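Local atomic coordinates of cellobiose 2-epimerase (Spirochaeta thermophila DSM 6192, PDB entry 5ZIG), a protein that probably catalyses the reversible epimerisation of cellobiose to 4-O-beta-D-glucopyranosyl-D-mannose. Residues Thr60-Trp65 against Lys118-Ala123; Ala93-Thr98 against Ala145-Asp150; Phe103-Pro108 against Pro112-Lys117; Ala167-Glu170 against Pro175-Glu178. All coordinates share one frame; numbering follows the deposited sequence. Where two conformers were deposited one is given.

How the contacts relate
From the N terminus, residues 60-65 on helix 57-73 open contact 1, and residues 93-98, at the end of helix 77-94, open contact 2. Contact 3 then forms a short turn between 103-108 and 112-117, nested inside both larger loops. Residues 118-123 on helix 119-136 close contact 1; residues 145-150 on helix 139-156 close contact 2 afterwards, so these two cross. Contact 4, the hairpin of strands 167-168 and 175-176, follows in series. Contact 1 joins helices nearer the centre of the chain, contact 2 lies farther out, and contacts 3 and 4 are joined by strand 117-118 pairing with 167-168 and by the Arg115-Glu170 salt bridge.

Contact 1: residues Thr60-Trp65 against Lys118-Ala123; sequences TARHLW and KLYGNA
The helical turns 60-65 and 119-123 keep their backbones apart and meet only through the ends of Arg62 and Tyr120. In 60-65 the turns are closed by regular bonds such as Leu64 N to Thr60 O. Lys118 is the N-cap of the second helix, whose first turn includes Asn122 N to Lys118 O, 2.9 Å. Ala61 points toward the partner, yet its CB comes no nearer than 5.3 Å to Gly121 O.

Arg62 reaches across as a fully stretched chain from CG to NE, while Tyr120, with CG anti to its N (chi1 -175°), swings its ring to meet it at about a right angle. Arg62 NH2 and Tyr120 OH lie 3.1 Å apart, each at the edge of the other's flat group and near its plane, although the two planes are turned 63° from one another. Tyr120 is also flanked by His196, edge-to-face, and by Phe124, which Arg62 touches as well.

Asn122 folds back over the helix start: its ND2 donates to Lys118 O at 2.9 Å in an almost straight bond (176°), arriving from above the carbonyl plane. That oxygen thus accepts from both Asn122 N and ND2, and Asn122 OD1 takes Phe102 N. The two helices belong to the (alpha/alpha)6 barrel fold of the N-acylglucosamine 2-epimerase family. With just 73 Å² buried, the contact is one approach of two polar ends and not an apolar helix-helix interface, while the first turn of helix 119-136 is braced within its own chain, by two bonds to Lys118 O.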
# COMPACT_ATOMS: atom_id res chain seq x y z
N THR A 60 0.05 -0.39 -12.54
CA THR A 60 1.34 -0.41 -13.24
C THR A 60 2.48 -0.00 -12.31
O THR A 60 3.57 -0.58 -12.37
CB THR A 60 1.26 0.52 -14.45
OG1 THR A 60 0.23 0.05 -15.33
CG2 THR A 60 2.61 0.58 -15.19
N ALA A 61 2.25 1.01 -11.47
CA ALA A 61 3.29 1.43 -10.53
C ALA A 61 3.51 0.38 -9.43
O ALA A 61 4.65 0.17 -8.99
CB ALA A 61 2.92 2.78 -9.91
N ARG A 62 2.44 -0.28 -8.99
CA ARG A 62 2.59 -1.37 -8.02
C ARG A 62 3.46 -2.49 -8.58
O ARG A 62 4.35 -3.00 -7.88
CB ARG A 62 1.22 -1.89 -7.60
CG ARG A 62 0.53 -0.93 -6.63
CD ARG A 62 -0.83 -1.42 -6.19
NE ARG A 62 -1.46 -0.50 -5.25
CZ ARG A 62 -2.66 -0.71 -4.70
NH1 ARG A 62 -3.35 -1.81 -4.98
NH2 ARG A 62 -3.17 0.17 -3.85
N HIS A 63 3.26 -2.86 -9.85
CA HIS A 63 4.11 -3.88 -10.46
C HIS A 63 5.54 -3.40 -10.59
O HIS A 63 6.48 -4.18 -10.37
CB HIS A 63 3.55 -4.31 -11.82
CG HIS A 63 2.29 -5.12 -11.72
ND1 HIS A 63 2.11 -6.11 -10.78
CD2 HIS A 63 1.14 -5.05 -12.43
CE1 HIS A 63 0.91 -6.64 -10.93
NE2 HIS A 63 0.30 -6.02 -11.93
N LEU A 64 5.74 -2.13 -10.95
CA LEU A 64 7.09 -1.58 -10.95
C LEU A 64 7.74 -1.69 -9.57
O LEU A 64 8.89 -2.12 -9.45
CB LEU A 64 7.08 -0.12 -11.41
CG LEU A 64 8.52 0.46 -11.41
CD1 LEU A 64 9.46 -0.43 -12.24
CD2 LEU A 64 8.63 1.94 -11.87
N TRP A 65 7.02 -1.28 -8.52
CA TRP A 65 7.57 -1.37 -7.18
C TRP A 65 7.85 -2.82 -6.82
O TRP A 65 8.95 -3.15 -6.35
CB TRP A 65 6.63 -0.73 -6.15
CG TRP A 65 7.18 -0.74 -4.71
CD1 TRP A 65 7.90 0.25 -4.10
CD2 TRP A 65 7.04 -1.79 -3.73
NE1 TRP A 65 8.21 -0.12 -2.81
CE2 TRP A 65 7.69 -1.36 -2.56
CE3 TRP A 65 6.40 -3.04 -3.74
CZ2 TRP A 65 7.75 -2.15 -1.41
CZ3 TRP A 65 6.47 -3.83 -2.58
CH2 TRP A 65 7.13 -3.37 -1.43
N LYS A 118 -4.64 12.06 -10.28
CA LYS A 118 -4.95 11.75 -8.89
C LYS A 118 -3.65 11.67 -8.10
O LYS A 118 -2.72 10.96 -8.48
CB LYS A 118 -5.72 10.44 -8.79
CG LYS A 118 -6.99 10.42 -9.64
CD LYS A 118 -8.05 9.44 -9.10
CE LYS A 118 -9.25 9.32 -10.04
NZ LYS A 118 -10.42 8.70 -9.35
N LEU A 119 -3.59 12.42 -7.00
CA LEU A 119 -2.39 12.39 -6.16
C LEU A 119 -2.13 10.99 -5.65
O LEU A 119 -0.96 10.56 -5.57
CB LEU A 119 -2.53 13.38 -5.00
CG LEU A 119 -2.12 14.80 -5.42
CD1 LEU A 119 -3.04 15.39 -6.50
CD2 LEU A 119 -2.03 15.68 -4.22
N TYR A 120 -3.19 10.24 -5.36
CA TYR A 120 -3.03 8.85 -4.96
C TYR A 120 -2.16 8.10 -5.94
O TYR A 120 -1.18 7.46 -5.56
CB TYR A 120 -4.39 8.18 -4.84
CG TYR A 120 -4.31 6.78 -4.30
CD1 TYR A 120 -4.17 5.69 -5.16
CD2 TYR A 120 -4.37 6.53 -2.94
CE1 TYR A 120 -4.09 4.40 -4.68
CE2 TYR A 120 -4.31 5.24 -2.44
CZ TYR A 120 -4.17 4.18 -3.32
OH TYR A 120 -4.10 2.89 -2.82
N GLY A 121 -2.50 8.18 -7.23
CA GLY A 121 -1.70 7.48 -8.22
C GLY A 121 -0.34 8.08 -8.48
O GLY A 121 0.64 7.36 -8.70
N ASN A 122 -0.27 9.41 -8.52
CA ASN A 122 1.03 10.06 -8.67
C ASN A 122 1.94 9.76 -7.47
O ASN A 122 3.16 9.65 -7.64
CB ASN A 122 0.82 11.56 -8.87
CG ASN A 122 0.40 11.89 -10.30
OD1 ASN A 122 1.24 12.19 -11.14
ND2 ASN A 122 -0.89 11.78 -10.59
N ALA A 123 1.37 9.62 -6.27
CA ALA A 123 2.15 9.14 -5.11
C ALA A 123 2.76 7.78 -5.40
O ALA A 123 3.98 7.61 -5.30
CB ALA A 123 1.27 9.05 -3.86

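Contact 2: residues Ala93-Thr98 against Ala145-Asp150; sequences ALYDAT and AWETFD
A very short hydrogen bond runs from Tyr95 OH to Glu147 OE1, modelled at 2.4 Å, a length that is doubtful. The pair ties the end of helix 77-94 to helix 139-156 at the surface of an (alpha/alpha)6 barrel, where the backbones remain distant: Tyr95 CA and Thr148 CA are 10.2 Å apart.

Both side chains must therefore reach. Tyr95 has CG anti to N (chi1 -174°), Glu147 runs extended beyond CG, and they meet at about a right angle. The carboxylate nevertheless lies nearly coplanar with the ring, so OE1 approaches the ring edge in its plane, 3.4 Å from Tyr95 CE1. Glu147 OE2 is not bonded to the hydroxyl and instead forms a salt bridge with Arg100, which gives the carboxylate a second hold; Arg100 NH1 also makes a weak hydrogen bond with Tyr95 OH. A phenylalanine at Tyr95 would probably leave Glu147 OE1 without its hydroxyl donor, remove the weak link to Arg100 and let the carboxylate turn more freely about its Arg100 bond.

Just beyond Tyr95 the chain bends in an Asx turn: Asp96 OD2 accepts from Thr98 N at 3.0 Å, the donor lying 37° out of the carboxylate plane.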
# COMPACT_ATOMS: atom_id res chain seq x y z
N ALA A 93 3.67 5.65 -21.61
CA ALA A 93 2.23 5.67 -21.77
C ALA A 93 1.53 6.48 -20.68
O ALA A 93 0.81 7.44 -20.99
CB ALA A 93 1.67 4.23 -21.81
N LEU A 94 1.76 6.14 -19.40
CA LEU A 94 1.04 6.83 -18.33
C LEU A 94 1.57 8.24 -18.06
O LEU A 94 0.85 9.08 -17.50
CB LEU A 94 1.09 5.97 -17.06
CG LEU A 94 0.22 4.71 -17.21
CD1 LEU A 94 0.78 3.51 -16.42
CD2 LEU A 94 -1.26 4.98 -16.86
N TYR A 95 2.81 8.52 -18.45
CA TYR A 95 3.40 9.83 -18.24
C TYR A 95 2.80 10.87 -19.19
O TYR A 95 2.67 10.63 -20.40
CB TYR A 95 4.91 9.72 -18.42
CG TYR A 95 5.68 10.98 -18.10
CD1 TYR A 95 5.60 11.55 -16.85
CD2 TYR A 95 6.48 11.58 -19.07
CE1 TYR A 95 6.32 12.72 -16.56
CE2 TYR A 95 7.19 12.73 -18.80
CZ TYR A 95 7.11 13.29 -17.54
OH TYR A 95 7.83 14.44 -17.29
N ASP A 96 2.42 12.03 -18.64
CA ASP A 96 1.88 13.15 -19.42
C ASP A 96 3.08 14.01 -19.82
O ASP A 96 3.56 14.82 -19.03
CB ASP A 96 0.84 13.92 -18.60
CG ASP A 96 0.22 15.13 -19.37
OD1 ASP A 96 -0.72 15.79 -18.86
OD2 ASP A 96 0.68 15.42 -20.47
N ALA A 97 3.57 13.82 -21.04
CA ALA A 97 4.74 14.56 -21.49
C ALA A 97 4.48 16.05 -21.65
O ALA A 97 5.44 16.82 -21.73
CB ALA A 97 5.27 13.98 -22.80
N THR A 98 3.21 16.47 -21.68
CA THR A 98 2.87 17.88 -21.82
C THR A 98 2.76 18.56 -20.47
O THR A 98 3.48 19.53 -20.19
CB THR A 98 1.56 18.02 -22.62
OG1 THR A 98 1.69 17.39 -23.90
CG2 THR A 98 1.21 19.49 -22.80
N ALA A 145 10.72 10.89 -10.44
CA ALA A 145 10.12 10.92 -9.11
C ALA A 145 10.22 12.32 -8.52
O ALA A 145 9.29 12.79 -7.85
CB ALA A 145 10.78 9.88 -8.20
N TRP A 146 11.32 13.03 -8.80
CA TRP A 146 11.52 14.37 -8.25
C TRP A 146 10.59 15.38 -8.90
O TRP A 146 10.06 16.28 -8.21
CB TRP A 146 12.97 14.79 -8.44
CG TRP A 146 13.88 14.34 -7.35
CD1 TRP A 146 15.04 13.63 -7.50
CD2 TRP A 146 13.71 14.55 -5.95
NE1 TRP A 146 15.62 13.40 -6.27
CE2 TRP A 146 14.82 13.95 -5.30
CE3 TRP A 146 12.74 15.19 -5.17
CZ2 TRP A 146 14.97 13.99 -3.93
CZ3 TRP A 146 12.91 15.22 -3.81
CH2 TRP A 146 14.01 14.62 -3.20
N GLU A 147 10.41 15.27 -10.22
CA GLU A 147 9.44 16.12 -10.91
C GLU A 147 8.04 15.93 -10.33
O GLU A 147 7.30 16.90 -10.12
CB GLU A 147 9.44 15.78 -12.40
CG GLU A 147 8.68 16.78 -13.29
CD GLU A 147 8.59 16.33 -14.74
OE1 GLU A 147 8.10 15.21 -15.02
OE2 GLU A 147 9.05 17.08 -15.61
N THR A 148 7.65 14.69 -10.05
CA THR A 148 6.30 14.42 -9.57
C THR A 148 6.12 14.92 -8.14
O THR A 148 5.10 15.56 -7.83
CB THR A 148 6.01 12.91 -9.69
OG1 THR A 148 6.45 12.44 -10.97
CG2 THR A 148 4.53 12.63 -9.53
N PHE A 149 7.08 14.61 -7.26
CA PHE A 149 7.15 15.23 -5.92
C PHE A 149 6.95 16.74 -6.01
O PHE A 149 6.13 17.32 -5.29
CB PHE A 149 8.52 14.92 -5.29
CG PHE A 149 8.76 15.60 -3.96
CD1 PHE A 149 8.19 15.12 -2.78
CD2 PHE A 149 9.55 16.74 -3.88
CE1 PHE A 149 8.43 15.73 -1.55
CE2 PHE A 149 9.79 17.37 -2.65
CZ PHE A 149 9.23 16.85 -1.48
N ASP A 150 7.68 17.40 -6.91
CA ASP A 150 7.55 18.86 -7.01
C ASP A 150 6.13 19.26 -7.35
O ASP A 150 5.64 20.28 -6.84
CB ASP A 150 8.54 19.41 -8.05
CG ASP A 150 9.93 19.57 -7.48
OD1 ASP A 150 10.05 19.55 -6.24
OD2 ASP A 150 10.90 19.70 -8.27

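Contact 3: residues Phe103-Pro108 against Pro112-Lys117; sequences FWSVHP and PLSRVK
Ser105 faces both Leu113 and Ser114, forming a classic beta bulge in the tight return of the chain from 103-108 to 112-117. Leu113 N donates to Ser105 O at 2.9 Å, tilted 29° from the carbonyl plane. Ser105 N gives a longer but fairly straight bond to Ser114 O, 3.3 Å, in the carbonyl plane and on a lone pair. That same oxygen accepts a weak bond from Trp104 N. The second amide of the bulge, Ser114 N, is met by a side chain: Ser105 OG, set between its own N and carbonyl carbon (chi1 55°), takes it at 3.1 Å.

Beside this polar strip, Pro112 CB sits over one face of the Phe103 ring, 4.1 Å from its centroid, a CH-pi contact. Pro112 CB also lies over the centre of the Arg115 guanidinium, whose NH1 forms a salt bridge with Glu170. Lys117 NZ is held by Asp96 and by Arg100 O. At the other end Leu113 CD2 lies over one face of the His107 ring.

Strand 105-106 pairs with strand 55-56, Val106 packs on Phe89 and Leu94 of helix 77-94, and Lys117 starts strand 117-118, which pairs with strand 167-168 and runs into helix 119-136.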
# COMPACT_ATOMS: atom_id res chain seq x y z
N PHE A 103 -1.04 10.18 -15.97
CA PHE A 103 -2.46 9.92 -16.19
C PHE A 103 -2.97 8.78 -15.29
O PHE A 103 -2.23 7.87 -14.92
CB PHE A 103 -2.72 9.53 -17.64
CG PHE A 103 -2.31 10.55 -18.64
CD1 PHE A 103 -2.88 11.81 -18.64
CD2 PHE A 103 -1.37 10.24 -19.62
CE1 PHE A 103 -2.50 12.75 -19.58
CE2 PHE A 103 -0.98 11.18 -20.56
CZ PHE A 103 -1.55 12.43 -20.54
N TRP A 104 -4.27 8.81 -15.00
CA TRP A 104 -4.92 7.81 -14.16
C TRP A 104 -5.01 6.45 -14.87
O TRP A 104 -4.80 5.40 -14.23
CB TRP A 104 -6.32 8.31 -13.77
CG TRP A 104 -7.09 7.36 -12.96
CD1 TRP A 104 -8.25 6.74 -13.31
CD2 TRP A 104 -6.80 6.94 -11.62
NE1 TRP A 104 -8.68 5.93 -12.30
CE2 TRP A 104 -7.82 6.04 -11.25
CE3 TRP A 104 -5.76 7.21 -10.72
CZ2 TRP A 104 -7.84 5.40 -10.01
CZ3 TRP A 104 -5.78 6.58 -9.47
CH2 TRP A 104 -6.83 5.67 -9.14
N SER A 105 -5.32 6.45 -16.16
CA SER A 105 -5.42 5.18 -16.86
C SER A 105 -5.17 5.45 -18.34
O SER A 105 -5.37 6.56 -18.82
CB SER A 105 -6.78 4.51 -16.67
OG SER A 105 -7.83 5.39 -17.05
N VAL A 106 -4.73 4.41 -19.04
CA VAL A 106 -4.59 4.46 -20.48
C VAL A 106 -5.20 3.20 -21.07
O VAL A 106 -5.50 2.24 -20.37
CB VAL A 106 -3.12 4.65 -20.93
CG1 VAL A 106 -2.46 5.86 -20.21
CG2 VAL A 106 -2.31 3.39 -20.69
N HIS A 107 -5.37 3.24 -22.39
CA HIS A 107 -5.83 2.09 -23.15
C HIS A 107 -4.74 1.04 -23.23
O HIS A 107 -3.56 1.34 -23.00
CB HIS A 107 -6.25 2.53 -24.55
CG HIS A 107 -7.48 3.37 -24.56
ND1 HIS A 107 -8.74 2.84 -24.70
CD2 HIS A 107 -7.65 4.71 -24.43
CE1 HIS A 107 -9.64 3.82 -24.67
NE2 HIS A 107 -9.00 4.96 -24.51
N PRO A 108 -5.11 -0.23 -23.54
CA PRO A 108 -4.10 -1.27 -23.77
C PRO A 108 -2.84 -0.78 -24.48
O PRO A 108 -1.73 -1.00 -23.97
CB PRO A 108 -4.86 -2.30 -24.61
CG PRO A 108 -6.31 -2.19 -24.08
CD PRO A 108 -6.48 -0.80 -23.49
N PRO A 112 -3.89 7.66 -23.76
CA PRO A 112 -4.51 8.10 -22.50
C PRO A 112 -6.00 7.78 -22.50
O PRO A 112 -6.69 7.98 -23.50
CB PRO A 112 -4.24 9.61 -22.47
CG PRO A 112 -3.04 9.79 -23.31
CD PRO A 112 -3.14 8.75 -24.40
N LEU A 113 -6.47 7.22 -21.38
CA LEU A 113 -7.90 7.04 -21.15
C LEU A 113 -8.37 8.14 -20.19
O LEU A 113 -8.83 9.19 -20.64
CB LEU A 113 -8.21 5.64 -20.59
CG LEU A 113 -9.70 5.33 -20.37
CD1 LEU A 113 -10.58 6.02 -21.39
CD2 LEU A 113 -9.96 3.85 -20.45
N SER A 114 -8.24 7.91 -18.89
CA SER A 114 -8.58 8.94 -17.91
C SER A 114 -7.34 9.83 -17.70
O SER A 114 -6.30 9.37 -17.22
CB SER A 114 -9.05 8.31 -16.61
OG SER A 114 -9.10 9.26 -15.56
N ARG A 115 -7.46 11.10 -18.07
CA ARG A 115 -6.33 12.03 -18.04
C ARG A 115 -6.24 12.80 -16.73
O ARG A 115 -5.33 13.61 -16.58
CB ARG A 115 -6.36 13.01 -19.24
CG ARG A 115 -6.58 12.37 -20.65
CD ARG A 115 -6.71 13.43 -21.83
NE ARG A 115 -6.36 12.85 -23.13
CZ ARG A 115 -5.18 13.01 -23.72
NH1 ARG A 115 -4.23 13.65 -23.08
NH2 ARG A 115 -4.95 12.47 -24.92
N VAL A 116 -7.17 12.59 -15.80
CA VAL A 116 -7.11 13.26 -14.50
C VAL A 116 -5.86 12.82 -13.73
O VAL A 116 -5.40 11.67 -13.86
CB VAL A 116 -8.41 12.96 -13.72
CG1 VAL A 116 -8.20 13.06 -12.22
CG2 VAL A 116 -9.52 13.92 -14.19
N LYS A 117 -5.29 13.76 -12.96
CA LYS A 117 -4.10 13.52 -12.14
C LYS A 117 -4.53 13.32 -10.69
O LYS A 117 -4.74 14.28 -9.94
CB LYS A 117 -3.12 14.69 -12.24
CG LYS A 117 -2.90 15.15 -13.64
CD LYS A 117 -2.41 13.97 -14.50
CE LYS A 117 -0.99 14.17 -14.96
NZ LYS A 117 -0.87 15.19 -16.07

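Contact 4: residues Ala167-Glu170 against Pro175-Glu178; sequences AFTE and PLPE
Phe168 and Pro175 form the tightly packed half of this antiparallel hairpin, a non-hydrogen-bonded pair whose CA atoms are 4.3 Å apart. Phe168 is buried under an exposed Pro175. Pro175 CA lies over one face of the Phe168 ring, 4.0 Å from its centroid, in a CH-pi contact. Phe168 CE2 also touches Pro175 CB at 3.7 Å. The ring reaches this place because its CG stands anti to the carbonyl carbon, beside the backbone N (chi1 -74°). Leu119, in the first turn of helix 119-136, packs on Phe168 as well. Cutting Phe168 back to an alanine would probably leave Pro175 without the ring beneath it and open a gap beside Leu119.

Next along the strands, Ala167 and Leu176 are the hydrogen-bonded pair. Leu176 N donates to Ala167 O at 2.6 Å, short and nearly straight (175°), though it comes from 47° above the carbonyl plane. Pro175 CA, 3.2 Å from Ala167 O, adds a weaker CA-H...O contact.

The other face of the sheet, bearing Ala167 and the partly exposed Leu176, is looser. Ala167 CB and Leu176 CB are 4.2 Å apart, and the end of Leu176 leans across to Thr169: Leu176 CD1 lies 4.1 Å from Thr169 CG2. Thr169 OG1 turns instead to the connecting turn, where it bonds Thr174 N and Asp171.

Strand 167-168 is the middle of three: strand 117-118, which leads into helix 119-136, flanks it on one edge and strand 175-176 on the other, with Leu176 touching Val116.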
# COMPACT_ATOMS: atom_id res chain seq x y z
N ALA A 167 -7.25 15.44 -6.11
CA ALA A 167 -7.00 15.22 -7.52
C ALA A 167 -7.07 16.55 -8.26
O ALA A 167 -7.58 17.54 -7.74
CB ALA A 167 -7.99 14.21 -8.11
N PHE A 168 -6.53 16.56 -9.48
CA PHE A 168 -6.51 17.74 -10.31
C PHE A 168 -6.85 17.37 -11.75
O PHE A 168 -6.71 16.23 -12.18
CB PHE A 168 -5.14 18.45 -10.28
CG PHE A 168 -4.87 19.19 -9.00
CD1 PHE A 168 -4.37 18.52 -7.89
CD2 PHE A 168 -5.13 20.55 -8.91
CE1 PHE A 168 -4.12 19.22 -6.70
CE2 PHE A 168 -4.90 21.24 -7.73
CZ PHE A 168 -4.40 20.57 -6.62
N THR A 169 -7.33 18.39 -12.48
CA THR A 169 -7.50 18.30 -13.92
C THR A 169 -6.16 18.03 -14.60
O THR A 169 -5.08 18.17 -14.00
CB THR A 169 -8.10 19.60 -14.46
OG1 THR A 169 -7.41 20.72 -13.88
CG2 THR A 169 -9.58 19.70 -14.12
N GLU A 170 -6.24 17.67 -15.88
CA GLU A 170 -5.05 17.24 -16.60
C GLU A 170 -3.92 18.26 -16.50
O GLU A 170 -2.77 17.90 -16.22
CB GLU A 170 -5.41 16.95 -18.06
CG GLU A 170 -4.23 16.46 -18.88
CD GLU A 170 -4.58 16.20 -20.34
OE1 GLU A 170 -5.74 16.47 -20.73
OE2 GLU A 170 -3.70 15.73 -21.08
N PRO A 175 -8.39 21.77 -8.68
CA PRO A 175 -8.55 20.60 -7.82
C PRO A 175 -9.90 19.96 -8.03
O PRO A 175 -10.91 20.63 -8.29
CB PRO A 175 -8.40 21.18 -6.39
CG PRO A 175 -8.63 22.66 -6.53
CD PRO A 175 -8.20 23.03 -7.92
N LEU A 176 -9.91 18.63 -7.97
CA LEU A 176 -11.10 17.81 -8.06
C LEU A 176 -11.26 17.02 -6.76
O LEU A 176 -10.27 16.48 -6.25
CB LEU A 176 -10.99 16.85 -9.25
CG LEU A 176 -11.11 17.51 -10.62
CD1 LEU A 176 -10.66 16.57 -11.74
CD2 LEU A 176 -12.53 17.96 -10.83
N PRO A 177 -12.46 16.94 -6.19
CA PRO A 177 -12.65 16.19 -4.94
C PRO A 177 -12.99 14.73 -5.21
O PRO A 177 -13.23 14.31 -6.34
CB PRO A 177 -13.82 16.93 -4.28
CG PRO A 177 -14.65 17.41 -5.47
CD PRO A 177 -13.66 17.71 -6.57
N GLU A 178 -12.99 13.94 -4.13
CA GLU A 178 -13.21 12.50 -4.26
C GLU A 178 -14.70 12.20 -4.24
O GLU A 178 -15.39 12.55 -3.27
CB GLU A 178 -12.53 11.73 -3.14
CG GLU A 178 -13.00 10.30 -3.08
CD GLU A 178 -12.56 9.50 -4.29
OE1 GLU A 178 -11.56 9.89 -4.94
OE2 GLU A 178 -13.19 8.48 -4.60